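PDB 3GUV: site-specific recombinase, resolvase family protein from Streptococcus pneumoniae, which probably cuts and rejoins DNA strands at specific recombination sites. Local coordinates for residues Glu138-Arg141 and Ile142-Glu146. Numbering follows the deposited sequence.
Sequences ENIR and IQTME
Thr144 bonds back to Ile140 one turn earlier in helix 124-151, the long C-terminal helix of this resolvase-type domain, which reaches out from the sheet-containing body to the second subunit. Two donors of the same residue grip the carbonyl of Ile140. Thr144 N donates to O of Ile140 at 2.9 Å, the ordinary i to i+4 helical bond. Thr144 OG1 adds a 3.0 Å bond to O of Ile140. This hydroxyl approaches from above the carbonyl plane, 41° out of it. Threonine suits this place because its hydroxyl, set beside its own backbone N and anti to the carbonyl carbon (chi1 -51°), can fold back onto the preceding turn on an exposed face. CG2 of Ile140 lies 4.2 Å from OG1 of Thr144.

The other branch of Ile140 carries CD1 to 3.8 Å from OE1 of Gln143, whose side chain it crosses obliquely. The Gln143 chain is extended beyond CG and rises past the carbonyl of Asn139, with CG of Gln143 3.2 Å from O of Asn139.

A separate face of the helix, carrying Glu138, Ile142 and Glu146, meets the second subunit. The extended Glu138 chain carries its carboxylate across to a salt bridge with Arg86 of that subunit, while the shorter Asn139 amide donates through ND2 to the carbonyl of Arg89 of the second subunit. Between Glu138 and Glu146, Ile142 sets an apolar side chain on this face, packed on Ile56 of the second subunit. With chi1 at -71°, CG1 of Ile142 sits beside the backbone N and turns back along the helix, 3.4 Å from O of Glu138.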
loop_
_atom_site.group_PDB
_atom_site.type_symbol
_atom_site.label_atom_id
_atom_site.label_comp_id
_atom_site.label_asym_id
_atom_site.label_seq_id
_atom_site.Cartn_x
_atom_site.Cartn_y
_atom_site.Cartn_z
ATOM N N GLU A 138 -8.767 7.966 -3.936
ATOM C CA GLU A 138 -10.161 8.079 -3.586
ATOM C C GLU A 138 -10.396 8.757 -2.236
ATOM O O GLU A 138 -11.311 9.541 -2.104
ATOM C CB GLU A 138 -10.825 6.723 -3.564
ATOM C CG GLU A 138 -12.293 6.870 -3.607
ATOM C CD GLU A 138 -12.993 5.600 -3.913
ATOM O OE1 GLU A 138 -12.393 4.508 -3.731
ATOM O OE2 GLU A 138 -14.158 5.704 -4.333
ATOM N N ASN A 139 -9.573 8.466 -1.238
ATOM C CA ASN A 139 -9.564 9.281 -0.041
ATOM C C ASN A 139 -9.386 10.777 -0.308
ATOM O O ASN A 139 -10.032 11.589 0.342
ATOM C CB ASN A 139 -8.524 8.777 0.953
ATOM C CG ASN A 139 -8.961 7.499 1.617
ATOM O OD1 ASN A 139 -10.143 7.162 1.608
ATOM N ND2 ASN A 139 -8.021 6.772 2.182
ATOM N N ILE A 140 -8.535 11.137 -1.253
ATOM C CA ILE A 140 -8.306 12.554 -1.616
ATOM C C ILE A 140 -9.558 13.173 -2.276
ATOM O O ILE A 140 -9.970 14.283 -1.909
ATOM C CB ILE A 140 -7.026 12.739 -2.519
ATOM C CG1 ILE A 140 -5.727 12.622 -1.681
ATOM C CG2 ILE A 140 -7.056 14.077 -3.280
ATOM C CD1 ILE A 140 -5.433 13.820 -0.779
ATOM N N ARG A 141 -10.142 12.468 -3.248
ATOM C CA ARG A 141 -11.440 12.882 -3.857
ATOM C C ARG A 141 -12.561 13.107 -2.794
ATOM O O ARG A 141 -13.303 14.086 -2.856
ATOM C CB ARG A 141 -11.898 11.862 -4.935
ATOM C CG ARG A 141 -10.915 11.764 -6.149
ATOM C CD ARG A 141 -11.450 10.992 -7.362
ATOM N NE ARG A 141 -11.563 9.553 -7.091
ATOM C CZ ARG A 141 -10.714 8.595 -7.498
ATOM N NH1 ARG A 141 -9.647 8.867 -8.243
ATOM N NH2 ARG A 141 -10.949 7.331 -7.156
ATOM N N ILE A 142 -12.674 12.191 -1.836
ATOM C CA ILE A 142 -13.683 12.301 -0.772
ATOM C C ILE A 142 -13.430 13.538 0.104
ATOM O O ILE A 142 -14.375 14.287 0.416
ATOM C CB ILE A 142 -13.746 11.007 0.099
ATOM C CG1 ILE A 142 -14.363 9.859 -0.705
ATOM C CG2 ILE A 142 -14.502 11.243 1.400
ATOM C CD1 ILE A 142 -14.320 8.526 0.016
ATOM N N GLN A 143 -12.165 13.779 0.460
ATOM C CA GLN A 143 -11.816 14.992 1.218
ATOM C C GLN A 143 -12.117 16.266 0.406
ATOM O O GLN A 143 -12.642 17.229 0.945
ATOM C CB GLN A 143 -10.346 14.985 1.646
ATOM C CG GLN A 143 -9.995 13.871 2.628
ATOM C CD GLN A 143 -8.481 13.629 2.768
ATOM O OE1 GLN A 143 -7.660 14.429 2.293
ATOM N NE2 GLN A 143 -8.111 12.515 3.424
ATOM N N THR A 144 -11.780 16.273 -0.881
ATOM C CA THR A 144 -12.096 17.430 -1.739
ATOM C C THR A 144 -13.621 17.636 -1.835
ATOM O O THR A 144 -14.087 18.749 -1.713
ATOM C CB THR A 144 -11.509 17.320 -3.169
ATOM O OG1 THR A 144 -10.107 17.007 -3.116
ATOM C CG2 THR A 144 -11.708 18.629 -3.928
ATOM N N MET A 145 -14.377 16.554 -2.012
ATOM C CA MET A 145 -15.825 16.647 -2.072
ATOM C C MET A 145 -16.426 17.220 -0.760
ATOM O O MET A 145 -17.273 18.127 -0.806
ATOM C CB MET A 145 -16.432 15.289 -2.416
ATOM C CG MET A 145 -17.951 15.295 -2.772
ATOM S SD MET A 145 -18.559 13.616 -3.137
ATOM C CE MET A 145 -17.037 13.043 -3.948
ATOM N N GLU A 146 -15.979 16.705 0.393
ATOM C CA GLU A 146 -16.403 17.229 1.702
ATOM C C GLU A 146 -16.028 18.681 1.861
ATOM O O GLU A 146 -16.842 19.472 2.321
ATOM C CB GLU A 146 -15.818 16.418 2.857
ATOM C CG GLU A 146 -16.562 15.114 3.130
ATOM C CD GLU A 146 -17.924 15.282 3.850
ATOM O OE1 GLU A 146 -18.252 14.361 4.657
ATOM O OE2 GLU A 146 -18.666 16.292 3.625
#